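Local coordinates for protein 4-oxalmesaconate hydratase (Pseudomonas putida, PDB 5CGZ) that catalyses the zinc-dependent hydration of the enol form of oxalomesaconate to 4-carboxy-4-hydroxy-2-oxoadipate, the third step of gallate degradation, at residues A12-R17 / M32-L37; S77-D82 / A99-R104; L115-P118 / D122-L125; V154-P159 / C165-D170. All coordinates share one frame; numbering follows the deposited sequence.

Interaction 1: residues A12-R17 / M32-L37; sequences ADFVWR and MHVVCL. With ZN (zinc ion), chain C.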
loop_
_atom_site.group_PDB
_atom_site.type_symbol
_atom_site.label_atom_id
_atom_site.label_comp_id
_atom_site.label_asym_id
_atom_site.label_seq_id
_atom_site.Cartn_x
_atom_site.Cartn_y
_atom_site.Cartn_z
ATOM N N ALA A 12 -27.657 13.984 -6.290
ATOM C CA ALA A 12 -26.817 15.169 -6.515
ATOM C C ALA A 12 -25.376 14.849 -6.945
ATOM O O ALA A 12 -24.680 15.689 -7.527
ATOM C CB ALA A 12 -26.793 16.042 -5.263
ATOM N N ASP A 13 -24.930 13.635 -6.666
ATOM C CA ASP A 13 -23.530 13.302 -6.872
ATOM C C ASP A 13 -23.041 13.492 -8.304
ATOM O O ASP A 13 -21.934 13.983 -8.506
ATOM C CB ASP A 13 -23.274 11.869 -6.418
ATOM C CG ASP A 13 -23.127 11.771 -4.915
ATOM O OD1 ASP A 13 -23.883 11.008 -4.279
ATOM O OD2 ASP A 13 -22.242 12.469 -4.375
ATOM N N PHE A 14 -23.842 13.123 -9.299
ATOM C CA PHE A 14 -23.353 13.231 -10.667
ATOM C C PHE A 14 -23.151 14.696 -11.042
ATOM O O PHE A 14 -22.355 15.002 -11.924
ATOM C CB PHE A 14 -24.292 12.525 -11.673
ATOM C CG PHE A 14 -25.580 13.267 -11.964
ATOM C CD1 PHE A 14 -26.716 13.048 -11.195
ATOM C CD2 PHE A 14 -25.663 14.146 -13.036
ATOM C CE1 PHE A 14 -27.913 13.718 -11.475
ATOM C CE2 PHE A 14 -26.854 14.823 -13.326
ATOM C CZ PHE A 14 -27.982 14.609 -12.542
ATOM N N VAL A 15 -23.847 15.602 -10.359
ATOM C CA VAL A 15 -23.703 17.024 -10.667
ATOM C C VAL A 15 -22.374 17.561 -10.124
ATOM O O VAL A 15 -21.600 18.147 -10.871
ATOM C CB VAL A 15 -24.888 17.861 -10.105
ATOM C CG1 VAL A 15 -24.667 19.351 -10.360
ATOM C CG2 VAL A 15 -26.199 17.408 -10.737
ATOM N N TRP A 16 -22.092 17.337 -8.842
ATOM C CA TRP A 16 -20.828 17.805 -8.262
ATOM C C TRP A 16 -19.609 17.186 -8.935
ATOM O O TRP A 16 -18.608 17.867 -9.178
ATOM C CB TRP A 16 -20.736 17.489 -6.766
ATOM C CG TRP A 16 -21.907 17.873 -5.909
ATOM C CD1 TRP A 16 -22.673 17.033 -5.151
ATOM C CD2 TRP A 16 -22.417 19.195 -5.684
ATOM N NE1 TRP A 16 -23.637 17.750 -4.478
ATOM C CE2 TRP A 16 -23.503 19.076 -4.789
ATOM C CE3 TRP A 16 -22.061 20.466 -6.150
ATOM C CZ2 TRP A 16 -24.242 20.179 -4.358
ATOM C CZ3 TRP A 16 -22.794 21.561 -5.719
ATOM C CH2 TRP A 16 -23.873 21.409 -4.834
ATOM N N ARG A 17 -19.695 15.891 -9.225
ATOM C CA ARG A 17 -18.506 15.078 -9.505
ATOM C C ARG A 17 -18.321 14.705 -10.968
ATOM O O ARG A 17 -17.224 14.315 -11.363
ATOM C CB ARG A 17 -18.552 13.786 -8.669
ATOM C CG ARG A 17 -18.854 14.058 -7.220
ATOM C CD ARG A 17 -18.779 12.847 -6.296
ATOM N NE ARG A 17 -19.497 13.239 -5.089
ATOM C CZ ARG A 17 -19.020 14.103 -4.198
ATOM N NH1 ARG A 17 -17.795 14.606 -4.344
ATOM N NH2 ARG A 17 -19.758 14.446 -3.157
ATOM N N MET A 32 -25.287 10.567 -23.196
ATOM C CA MET A 32 -24.907 10.380 -21.807
ATOM C C MET A 32 -26.122 9.979 -20.988
ATOM O O MET A 32 -27.134 10.674 -21.002
ATOM C CB MET A 32 -24.279 11.657 -21.248
ATOM C CG MET A 32 -22.977 12.072 -21.954
ATOM S SD MET A 32 -21.686 10.802 -21.860
ATOM C CE MET A 32 -21.580 10.571 -20.077
ATOM N N HIS A 33 -26.021 8.857 -20.281
ATOM C CA HIS A 33 -27.102 8.406 -19.405
ATOM C C HIS A 33 -26.660 8.330 -17.946
ATOM O O HIS A 33 -25.592 7.794 -17.637
ATOM C CB HIS A 33 -27.624 7.035 -19.845
ATOM C CG HIS A 33 -28.828 6.586 -19.075
ATOM N ND1 HIS A 33 -30.013 7.298 -19.061
ATOM C CD2 HIS A 33 -29.029 5.511 -18.271
ATOM C CE1 HIS A 33 -30.890 6.677 -18.291
ATOM N NE2 HIS A 33 -30.318 5.589 -17.799
ATOM N N VAL A 34 -27.499 8.843 -17.057
ATOM C CA VAL A 34 -27.226 8.830 -15.627
ATOM C C VAL A 34 -28.229 7.943 -14.892
ATOM O O VAL A 34 -29.445 8.093 -15.060
ATOM C CB VAL A 34 -27.279 10.254 -15.039
ATOM C CG1 VAL A 34 -27.079 10.238 -13.522
ATOM C CG2 VAL A 34 -26.233 11.129 -15.698
ATOM N N VAL A 35 -27.719 7.009 -14.096
ATOM C CA VAL A 35 -28.548 6.298 -13.130
ATOM C C VAL A 35 -28.290 6.858 -11.729
ATOM O O VAL A 35 -27.155 6.821 -11.245
ATOM C CB VAL A 35 -28.271 4.785 -13.109
ATOM C CG1 VAL A 35 -29.040 4.128 -11.965
ATOM C CG2 VAL A 35 -28.631 4.140 -14.437
ATOM N N CYS A 36 -29.337 7.382 -11.093
ATOM C CA CYS A 36 -29.292 7.759 -9.681
ATOM C C CYS A 36 -29.921 6.658 -8.847
ATOM O O CYS A 36 -31.131 6.446 -8.913
ATOM C CB CYS A 36 -30.027 9.071 -9.434
ATOM S SG CYS A 36 -29.369 10.482 -10.323
ATOM N N LEU A 37 -29.113 5.959 -8.059
ATOM C CA LEU A 37 -29.618 4.801 -7.331
ATOM C C LEU A 37 -30.613 5.225 -6.251
ATOM O O LEU A 37 -31.580 4.513 -5.971
ATOM C CB LEU A 37 -28.463 3.999 -6.720
ATOM C CG LEU A 37 -27.500 3.359 -7.732
ATOM C CD1 LEU A 37 -26.274 2.776 -7.033
ATOM C CD2 LEU A 37 -28.201 2.291 -8.561
HETATM ZN ZN ZN C . -23.640 10.975 -2.298
HETATM O O HOH W 1 -22.729 13.171 -1.553
#
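Phe14, in the first turn of a helix that also carries a zinc ligand, lays one face of its ring on Val34. The methyl CG1 of Val34 sits over the ring, 3.9 Å from the centroid of Phe14 and 23° off the ring normal, a CH-pi contact displaced toward the CG and CD1 atoms. Val15 CG2 lies over the rim of the opposite face, so that a valine methyl meets the ring on each side. Phe14 CG lies between its own backbone N and carbonyl carbon (chi1 75°), which swings the ring out from the helix toward the strand. Further along the strand, Cys36 SG comes obliquely to the ring, 3.7 Å from Phe14 CE1, as a sulfur-aromatic contact.

These residues join helix 13-27 to strand 31-36 within a beta-alpha-beta unit begun by strand 3-8, part of the Rossmann-like fold. Val6 and Ile22 add to the same buried apolar layer.

Beside Phe14, Asp13 turns its carboxylate to the metal instead. Asp13 OD1 binds zinc at 2.0 Å, in a site completed by His10, Glu44, His123 and a water. The other oxygen, Asp13 OD2, takes the N-H of Arg17 NE at 2.9 Å in a nearly straight bond (166°); OD2 lies in the guanidinium plane, while the N-H meets it on the anti side, tilted out of the carboxylate plane. This salt bridge, spanning one turn of the helix, probably steadies the rotation of the ligand carboxylate, while Arg17 NH1 reaches Tyr199 OH.

Interaction 2: residues S77-D82 / A99-R104; sequences SVEFFD and ADVYRR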
loop_
_atom_site.group_PDB
_atom_site.type_symbol
_atom_site.label_atom_id
_atom_site.label_comp_id
_atom_site.label_asym_id
_atom_site.label_seq_id
_atom_site.Cartn_x
_atom_site.Cartn_y
_atom_site.Cartn_z
ATOM N N SER A 77 -29.577 12.060 -20.255
ATOM C CA SER A 77 -30.819 11.494 -19.753
ATOM C C SER A 77 -30.545 10.953 -18.353
ATOM O O SER A 77 -29.391 10.679 -18.008
ATOM C CB SER A 77 -31.345 10.398 -20.679
ATOM O OG SER A 77 -30.403 9.351 -20.828
ATOM N N VAL A 78 -31.588 10.816 -17.541
ATOM C CA VAL A 78 -31.419 10.345 -16.167
ATOM C C VAL A 78 -32.586 9.458 -15.739
ATOM O O VAL A 78 -33.738 9.718 -16.092
ATOM C CB VAL A 78 -31.277 11.529 -15.184
ATOM C CG1 VAL A 78 -32.485 12.444 -15.279
ATOM C CG2 VAL A 78 -31.078 11.023 -13.749
ATOM N N GLU A 79 -32.286 8.391 -15.007
ATOM C CA GLU A 79 -33.339 7.567 -14.426
ATOM C C GLU A 79 -33.054 7.351 -12.949
ATOM O O GLU A 79 -31.913 7.508 -12.498
ATOM C CB GLU A 79 -33.472 6.229 -15.162
ATOM C CG GLU A 79 -32.355 5.246 -14.905
ATOM C CD GLU A 79 -32.504 3.973 -15.724
ATOM O OE1 GLU A 79 -31.780 3.815 -16.735
ATOM O OE2 GLU A 79 -33.342 3.126 -15.357
ATOM N N PHE A 80 -34.095 6.991 -12.202
ATOM C CA PHE A 80 -34.018 6.908 -10.749
ATOM C C PHE A 80 -34.438 5.531 -10.236
ATOM O O PHE A 80 -35.601 5.164 -10.359
ATOM C CB PHE A 80 -34.897 8.004 -10.133
ATOM C CG PHE A 80 -34.565 9.381 -10.634
ATOM C CD1 PHE A 80 -33.547 10.120 -10.045
ATOM C CD2 PHE A 80 -35.252 9.928 -11.707
ATOM C CE1 PHE A 80 -33.228 11.384 -10.509
ATOM C CE2 PHE A 80 -34.938 11.194 -12.174
ATOM C CZ PHE A 80 -33.923 11.923 -11.574
ATOM N N PHE A 81 -33.504 4.763 -9.675
ATOM C CA PHE A 81 -33.854 3.440 -9.164
ATOM C C PHE A 81 -34.635 3.538 -7.859
ATOM O O PHE A 81 -35.349 2.606 -7.497
ATOM C CB PHE A 81 -32.612 2.569 -8.931
ATOM C CG PHE A 81 -32.085 1.899 -10.167
ATOM C CD1 PHE A 81 -32.430 2.356 -11.430
ATOM C CD2 PHE A 81 -31.238 0.802 -10.060
ATOM C CE1 PHE A 81 -31.932 1.734 -12.567
ATOM C CE2 PHE A 81 -30.740 0.178 -11.188
ATOM C CZ PHE A 81 -31.084 0.648 -12.447
ATOM N N ASP A 82 -34.462 4.645 -7.140
ATOM C CA ASP A 82 -35.141 4.865 -5.863
ATOM C C ASP A 82 -35.025 3.694 -4.879
ATOM O O ASP A 82 -36.043 3.186 -4.399
ATOM C CB ASP A 82 -36.623 5.175 -6.118
ATOM C CG ASP A 82 -37.349 5.670 -4.866
ATOM O OD1 ASP A 82 -36.697 6.231 -3.958
ATOM O OD2 ASP A 82 -38.579 5.491 -4.786
ATOM N N ALA A 99 -27.563 -4.158 -14.733
ATOM C CA ALA A 99 -27.022 -4.886 -15.882
ATOM C C ALA A 99 -27.871 -4.644 -17.129
ATOM O O ALA A 99 -27.341 -4.556 -18.240
ATOM C CB ALA A 99 -26.926 -6.380 -15.589
ATOM N N ASP A 100 -29.187 -4.536 -16.947
ATOM C CA ASP A 100 -30.073 -4.246 -18.075
ATOM C C ASP A 100 -29.835 -2.835 -18.623
ATOM O O ASP A 100 -29.922 -2.616 -19.830
ATOM C CB ASP A 100 -31.541 -4.419 -17.671
ATOM C CG ASP A 100 -31.897 -5.875 -17.358
ATOM O OD1 ASP A 100 -31.140 -6.793 -17.760
ATOM O OD2 ASP A 100 -32.941 -6.100 -16.711
ATOM N N VAL A 101 -29.538 -1.877 -17.748
ATOM C CA VAL A 101 -29.177 -0.542 -18.223
ATOM C C VAL A 101 -27.932 -0.632 -19.102
ATOM O O VAL A 101 -27.880 -0.028 -20.176
ATOM C CB VAL A 101 -28.944 0.441 -17.060
ATOM C CG1 VAL A 101 -28.415 1.782 -17.578
ATOM C CG2 VAL A 101 -30.248 0.639 -16.282
ATOM N N TYR A 102 -26.934 -1.396 -18.653
ATOM C CA TYR A 102 -25.715 -1.602 -19.438
ATOM C C TYR A 102 -26.029 -2.191 -20.808
ATOM O O TYR A 102 -25.500 -1.737 -21.825
ATOM C CB TYR A 102 -24.744 -2.539 -18.715
ATOM C CG TYR A 102 -23.744 -1.882 -17.776
ATOM C CD1 TYR A 102 -22.513 -1.426 -18.245
ATOM C CD2 TYR A 102 -24.006 -1.773 -16.410
ATOM C CE1 TYR A 102 -21.575 -0.848 -17.378
ATOM C CE2 TYR A 102 -23.072 -1.200 -15.531
ATOM C CZ TYR A 102 -21.863 -0.740 -16.027
ATOM O OH TYR A 102 -20.944 -0.175 -15.170
ATOM N N ARG A 103 -26.866 -3.225 -20.826
ATOM C CA ARG A 103 -27.207 -3.901 -22.077
ATOM C C ARG A 103 -27.912 -2.936 -23.044
ATOM O O ARG A 103 -27.694 -2.983 -24.251
ATOM C CB ARG A 103 -28.079 -5.133 -21.798
ATOM C CG ARG A 103 -27.336 -6.334 -21.187
ATOM C CD ARG A 103 -26.562 -7.074 -22.249
ATOM N NE ARG A 103 -25.751 -8.185 -21.755
ATOM C CZ ARG A 103 -26.180 -9.439 -21.613
ATOM N NH1 ARG A 103 -27.441 -9.757 -21.898
ATOM N NH2 ARG A 103 -25.344 -10.380 -21.176
ATOM N N ARG A 104 -28.736 -2.046 -22.505
ATOM C CA ARG A 104 -29.471 -1.084 -23.325
ATOM C C ARG A 104 -28.595 0.083 -23.793
ATOM O O ARG A 104 -28.627 0.477 -24.953
ATOM C CB ARG A 104 -30.673 -0.549 -22.541
ATOM C CG ARG A 104 -31.524 0.443 -23.304
ATOM C CD ARG A 104 -32.677 0.957 -22.447
ATOM N NE ARG A 104 -32.259 1.984 -21.492
ATOM C CZ ARG A 104 -32.297 1.839 -20.168
ATOM N NH1 ARG A 104 -32.733 0.703 -19.629
ATOM N NH2 ARG A 104 -31.901 2.832 -19.379
HETATM O O HOH W 2 -33.764 0.931 -16.684
#
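Glu79 and Arg104 meet head-on at the edge of the sheet, their side chains coming from opposite directions. The N-H of Arg104 NH2 reaches Glu79 OE1 at 2.8 Å with an angle of 140°, a bent but short salt bridge. The oxygen lies near the guanidinium plane and is approached on the syn side of the carboxylate; the two planes are turned 37° apart. Water 2 closes the second link, donating a hydrogen bond to Glu79 OE2 at 2.6 Å and accepting one from Arg104 NH1 at 3.1 Å.

Beside the charges lies Val101. The methyl Val101 CG2 is 3.6 Å from Glu79 OE1 and 3.9 Å from Phe81 CZ, meeting the aromatic ring at the edge, near its plane.

What sets Glu79 in place is chiefly His33 of the adjacent strand, whose NE2 is hydrogen-bonded to the same OE1. That oxygen therefore serves two nitrogen partners. Replacing Glu79 by alanine is likely to leave His33 NE2 and Arg104 NH2 without their shared acceptor, and the guanidinium less firmly held. The arginine reaches the acid through a bend at chi3 (79°) in an otherwise extended chain. A glycerol, probably from the crystallisation liquor, also accepts from Arg104 NH2, while Arg97 lies against the Phe81 ring in a cation-pi contact.

Strand 76-80 is the outermost strand on this side of the sheet within the chain and runs parallel to strand 31-36. Helix 92-105 covers both, Val101 and Arg104 touching His33, and through Ala99 and Tyr102 it packs on helix 122-138.

Interaction 3: residues L115-P118 / D122-L125; sequences LKDP and DHPL. With ZN (zinc ion), chain C.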
loop_
_atom_site.group_PDB
_atom_site.type_symbol
_atom_site.label_atom_id
_atom_site.label_comp_id
_atom_site.label_asym_id
_atom_site.label_seq_id
_atom_site.Cartn_x
_atom_site.Cartn_y
_atom_site.Cartn_z
ATOM N N LEU A 115 -13.928 3.543 -4.372
ATOM C CA LEU A 115 -14.239 2.267 -3.717
ATOM C C LEU A 115 -14.041 2.317 -2.204
ATOM O O LEU A 115 -14.439 1.404 -1.497
ATOM C CB LEU A 115 -13.398 1.133 -4.319
ATOM C CG LEU A 115 -14.117 0.428 -5.484
ATOM C CD1 LEU A 115 -13.379 -0.799 -5.961
ATOM C CD2 LEU A 115 -15.546 0.052 -5.071
ATOM N N LYS A 116 -13.421 3.383 -1.709
ATOM C CA LYS A 116 -13.373 3.624 -0.274
ATOM C C LYS A 116 -13.932 5.007 0.005
ATOM O O LYS A 116 -13.743 5.934 -0.786
ATOM C CB LYS A 116 -11.948 3.504 0.272
ATOM C CG LYS A 116 -11.351 2.114 0.113
ATOM C CD LYS A 116 -10.024 1.997 0.857
ATOM C CE LYS A 116 -9.446 0.583 0.779
ATOM N NZ LYS A 116 -8.273 0.404 1.693
ATOM N N ASP A 117 -14.624 5.139 1.132
ATOM C CA ASP A 117 -15.187 6.418 1.538
ATOM C C ASP A 117 -15.611 6.326 2.994
ATOM O O ASP A 117 -16.712 5.861 3.298
ATOM C CB ASP A 117 -16.374 6.791 0.654
ATOM C CG ASP A 117 -16.830 8.228 0.857
ATOM O OD1 ASP A 117 -16.584 8.811 1.941
ATOM O OD2 ASP A 117 -17.438 8.775 -0.085
ATOM N N PRO A 118 -14.727 6.758 3.900
ATOM C CA PRO A 118 -15.029 6.693 5.336
ATOM C C PRO A 118 -16.121 7.683 5.757
ATOM O O PRO A 118 -16.534 7.673 6.914
ATOM C CB PRO A 118 -13.683 7.025 6.003
ATOM C CG PRO A 118 -12.838 7.660 4.942
ATOM C CD PRO A 118 -13.332 7.151 3.619
ATOM N N ASP A 122 -22.664 4.520 1.321
ATOM C CA ASP A 122 -23.440 4.351 0.093
ATOM C C ASP A 122 -22.573 4.504 -1.167
ATOM O O ASP A 122 -22.858 3.916 -2.215
ATOM C CB ASP A 122 -24.587 5.364 0.029
ATOM C CG ASP A 122 -25.631 5.161 1.120
ATOM O OD1 ASP A 122 -25.544 4.190 1.909
ATOM O OD2 ASP A 122 -26.558 5.991 1.178
ATOM N N HIS A 123 -21.523 5.309 -1.078
ATOM C CA HIS A 123 -20.760 5.645 -2.280
ATOM C C HIS A 123 -20.026 4.442 -2.869
ATOM O O HIS A 123 -20.213 4.142 -4.047
ATOM C CB HIS A 123 -19.794 6.791 -1.983
ATOM C CG HIS A 123 -20.478 8.113 -1.854
ATOM N ND1 HIS A 123 -19.853 9.239 -1.354
ATOM C CD2 HIS A 123 -21.739 8.496 -2.166
ATOM C CE1 HIS A 123 -20.699 10.251 -1.361
ATOM N NE2 HIS A 123 -21.854 9.827 -1.849
ATOM N N PRO A 124 -19.211 3.730 -2.060
ATOM C CA PRO A 124 -18.565 2.530 -2.619
ATOM C C PRO A 124 -19.574 1.464 -3.066
ATOM O O PRO A 124 -19.309 0.745 -4.030
ATOM C CB PRO A 124 -17.699 2.011 -1.452
ATOM C CG PRO A 124 -17.464 3.219 -0.585
ATOM C CD PRO A 124 -18.750 4.013 -0.685
ATOM N N LEU A 125 -20.708 1.351 -2.381
ATOM C CA LEU A 125 -21.708 0.376 -2.804
ATOM C C LEU A 125 -22.141 0.660 -4.244
ATOM O O LEU A 125 -22.253 -0.250 -5.059
ATOM C CB LEU A 125 -22.919 0.384 -1.875
ATOM C CG LEU A 125 -24.087 -0.499 -2.338
ATOM C CD1 LEU A 125 -23.643 -1.949 -2.540
ATOM C CD2 LEU A 125 -25.231 -0.420 -1.332
HETATM ZN ZN ZN C . -23.640 10.975 -2.298
HETATM O O HOH W 1 -22.729 13.171 -1.553
#
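His123 bridges a loop carboxylate and the zinc with the two nitrogens of its imidazole. His123 ND1 gives a hydrogen bond to Asp117 OD2 at 2.8 Å with an angle of 157°. The acceptor lies close to the imidazole plane; seen from the aspartate, the donor is on the anti side, tilted out of the carboxylate plane, and the two planes make 47° with each other. At the far end of the ring, His123 NE2 binds zinc at 2.2 Å. With chi1 at -169°, Asp117 CG points away from its own amide N, which carries the carboxylate toward the helix, and its other oxygen, OD1, accepts from the backbone N of Tyr119.

A metal-bound histidine backed by a carboxylate is a familiar second-shell pairing in zinc enzymes. With the ND1 N-H directed at Asp117 OD2 and NE2 bound to zinc, the ring is held against rotation, and the acid would probably make NE2 a stronger donor to the metal. His10, Asp13 and Glu44 are the other protein ligands, and His113 stacks on the imidazole.

Next in the first turn of helix 122-138, Pro124 presses its ring against the backbone of the loop. Pro124 CB lies 3.3 Å from Leu115 O, and Pro124 CG is 3.8 Å from Asp117 N, while Pro124 CD meets Asp117 CB at 3.9 Å. Pro124 O in turn lies 4.0 Å from Leu115 CD2, a leucine that also touches Met127, His128 and Gln131 further along the helix.

Interaction 4: residues V154-P159 / C165-D170; sequences VYAFEP and CEWRPD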
loop_
_atom_site.group_PDB
_atom_site.type_symbol
_atom_site.label_atom_id
_atom_site.label_comp_id
_atom_site.label_asym_id
_atom_site.label_seq_id
_atom_site.Cartn_x
_atom_site.Cartn_y
_atom_site.Cartn_z
ATOM N N VAL A 154 -13.837 2.008 -16.633
ATOM C CA VAL A 154 -14.588 2.488 -15.484
ATOM C C VAL A 154 -13.695 3.464 -14.706
ATOM O O VAL A 154 -12.507 3.206 -14.523
ATOM C CB VAL A 154 -15.032 1.328 -14.573
ATOM C CG1 VAL A 154 -15.781 1.860 -13.344
ATOM C CG2 VAL A 154 -15.893 0.325 -15.349
ATOM N N TYR A 155 -14.262 4.582 -14.269
ATOM C CA TYR A 155 -13.509 5.582 -13.519
ATOM C C TYR A 155 -14.237 5.967 -12.252
ATOM O O TYR A 155 -15.463 6.069 -12.249
ATOM C CB TYR A 155 -13.296 6.861 -14.336
ATOM C CG TYR A 155 -12.634 6.702 -15.686
ATOM C CD1 TYR A 155 -13.395 6.428 -16.821
ATOM C CD2 TYR A 155 -11.261 6.875 -15.836
ATOM C CE1 TYR A 155 -12.803 6.303 -18.069
ATOM C CE2 TYR A 155 -10.651 6.757 -17.088
ATOM C CZ TYR A 155 -11.436 6.471 -18.200
ATOM O OH TYR A 155 -10.866 6.357 -19.452
ATOM N N ALA A 156 -13.485 6.224 -11.189
ATOM C CA ALA A 156 -14.050 6.833 -9.994
ATOM C C ALA A 156 -13.852 8.335 -10.090
ATOM O O ALA A 156 -12.715 8.799 -10.244
ATOM C CB ALA A 156 -13.397 6.279 -8.733
ATOM N N PHE A 157 -14.947 9.097 -10.033
ATOM C CA PHE A 157 -14.816 10.551 -10.015
ATOM C C PHE A 157 -14.453 10.998 -8.587
ATOM O O PHE A 157 -14.370 10.168 -7.670
ATOM C CB PHE A 157 -16.088 11.257 -10.541
ATOM C CG PHE A 157 -17.392 10.667 -10.055
ATOM C CD1 PHE A 157 -17.609 10.407 -8.707
ATOM C CD2 PHE A 157 -18.428 10.414 -10.958
ATOM C CE1 PHE A 157 -18.834 9.879 -8.267
ATOM C CE2 PHE A 157 -19.641 9.897 -10.532
ATOM C CZ PHE A 157 -19.847 9.624 -9.186
ATOM N N GLU A 158 -14.209 12.296 -8.406
ATOM C CA GLU A 158 -13.557 12.785 -7.190
ATOM C C GLU A 158 -14.468 12.795 -5.959
ATOM O O GLU A 158 -15.533 13.408 -5.970
ATOM C CB GLU A 158 -13.000 14.192 -7.414
ATOM C CG GLU A 158 -12.259 14.735 -6.169
ATOM C CD GLU A 158 -11.352 15.924 -6.471
ATOM O OE1 GLU A 158 -11.092 16.215 -7.665
ATOM O OE2 GLU A 158 -10.890 16.565 -5.509
ATOM N N PRO A 159 -14.050 12.108 -4.883
ATOM C CA PRO A 159 -14.837 12.204 -3.643
ATOM C C PRO A 159 -14.554 13.509 -2.903
ATOM O O PRO A 159 -13.595 14.226 -3.225
ATOM C CB PRO A 159 -14.388 10.987 -2.833
ATOM C CG PRO A 159 -13.075 10.582 -3.393
ATOM C CD PRO A 159 -12.947 11.140 -4.790
ATOM N N CYS A 165 -10.066 9.059 1.213
ATOM C CA CYS A 165 -10.628 7.943 0.452
ATOM C C CYS A 165 -9.564 7.123 -0.269
ATOM O O CYS A 165 -9.894 6.178 -0.981
ATOM C CB CYS A 165 -11.649 8.453 -0.567
ATOM S SG CYS A 165 -13.089 9.231 0.191
ATOM N N GLU A 166 -8.296 7.493 -0.099
ATOM C CA GLU A 166 -7.189 6.837 -0.805
ATOM C C GLU A 166 -7.399 6.857 -2.323
ATOM O O GLU A 166 -7.107 5.900 -3.039
ATOM C CB GLU A 166 -7.010 5.408 -0.293
ATOM C CG GLU A 166 -6.603 5.370 1.186
ATOM C CD GLU A 166 -6.741 3.990 1.815
ATOM O OE1 GLU A 166 -6.352 2.995 1.173
ATOM O OE2 GLU A 166 -7.251 3.904 2.954
ATOM N N TRP A 167 -7.891 7.986 -2.804
ATOM C CA TRP A 167 -8.198 8.172 -4.209
ATOM C C TRP A 167 -7.121 9.056 -4.828
ATOM O O TRP A 167 -6.707 10.053 -4.234
ATOM C CB TRP A 167 -9.592 8.792 -4.335
ATOM C CG TRP A 167 -10.069 9.174 -5.711
ATOM C CD1 TRP A 167 -10.849 8.415 -6.550
ATOM C CD2 TRP A 167 -9.862 10.428 -6.382
ATOM N NE1 TRP A 167 -11.129 9.122 -7.698
ATOM C CE2 TRP A 167 -10.537 10.351 -7.623
ATOM C CE3 TRP A 167 -9.180 11.601 -6.053
ATOM C CZ2 TRP A 167 -10.540 11.409 -8.535
ATOM C CZ3 TRP A 167 -9.188 12.652 -6.964
ATOM C CH2 TRP A 167 -9.862 12.548 -8.188
ATOM N N ARG A 168 -6.648 8.675 -6.005
ATOM C CA ARG A 168 -5.658 9.462 -6.723
ATOM C C ARG A 168 -6.120 9.650 -8.163
ATOM O O ARG A 168 -6.432 8.679 -8.835
ATOM C CB ARG A 168 -4.278 8.777 -6.702
ATOM C CG ARG A 168 -3.230 9.515 -7.560
ATOM C CD ARG A 168 -1.878 8.793 -7.617
ATOM N NE ARG A 168 -1.885 7.634 -8.514
ATOM C CZ ARG A 168 -1.630 7.669 -9.829
ATOM N NH1 ARG A 168 -1.656 6.534 -10.525
ATOM N NH2 ARG A 168 -1.352 8.816 -10.460
ATOM N N PRO A 169 -6.157 10.893 -8.651
ATOM C CA PRO A 169 -6.550 11.010 -10.062
ATOM C C PRO A 169 -5.394 10.599 -10.966
ATOM O O PRO A 169 -4.342 11.213 -10.874
ATOM C CB PRO A 169 -6.881 12.500 -10.217
ATOM C CG PRO A 169 -6.010 13.190 -9.177
ATOM C CD PRO A 169 -5.824 12.193 -8.033
ATOM N N ASP A 170 -5.561 9.563 -11.784
ATOM C CA ASP A 170 -4.533 9.208 -12.764
ATOM C C ASP A 170 -4.918 9.790 -14.130
ATOM O O ASP A 170 -4.180 9.671 -15.112
ATOM C CB ASP A 170 -4.342 7.685 -12.850
ATOM C CG ASP A 170 -5.643 6.939 -13.182
ATOM O OD1 ASP A 170 -6.371 7.350 -14.104
ATOM O OD2 ASP A 170 -5.943 5.940 -12.516
#
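Trp167 spends its one polar group on Ala156: the indole NE1 gives a hydrogen bond to Ala156 O at 3.0 Å with an angle of 159°. The oxygen lies almost exactly in the indole plane, yet the N-H comes from well above the carbonyl plane, 65° out of it.

The CH-pi contacts all fall on one face of the indole. Pro159 CD stands 3.6 Å from the centroid of the five-membered ring of Trp167, almost on its normal, and Glu158 CA covers the six-membered ring of Trp167 at 3.9 Å from its centroid. A first torsion of 175° extends Trp167 CG away from its amide N and carries the indole back over the chain at Glu158 and Pro159. The opposite face has the backbone N of Pro169 above its rim.

The indole thus closes the connection from strand 154-157 to strand 171-174, an outermost strand of the mixed sheet; strand 225-230 runs between them, and its Gln229 touches Trp167. Were the indole replaced by a leucine, a gap would probably open against Pro159, and Ala156 O would lose its indole donor.

Apolar contacts fill the rest. Ala156 CB lies 4.0 Å from Trp167 CD1, Glu158 CB meets Trp167 CH2 at 3.6 Å, and Pro159 CB touches Cys165 SG at 3.7 Å. The acid of Glu158 itself is paired in a salt bridge with Arg206 of helix 193-212, which also packs on the indole.

How the interactions relate
Interactions 1 and 3 converge on the same zinc: Asp13 OD1 and His123 NE2 are 3.4 Å apart as fellow ligands, although the contact centres lie about 15 Å from each other, and both include water 1, which also binds the metal. Interaction 4 comes close to this site, the side chain of Phe157 about 8 Å from the zinc; Arg17 NH1 is 3.0 Å from Glu158 O, probably hydrogen-bonded, and Lys116 NZ lies 3.3 Å from Glu166 OE1 in a salt bridge between interactions 3 and 4. Interaction 2 sits farther out, its Phe81 side chain about 14 Å from the metal, and joins interaction 1 through neighbouring strands, where His33 ND1 is 2.7 Å from Ser77 OG. One sheet thus connects interactions 1, 2 and 4.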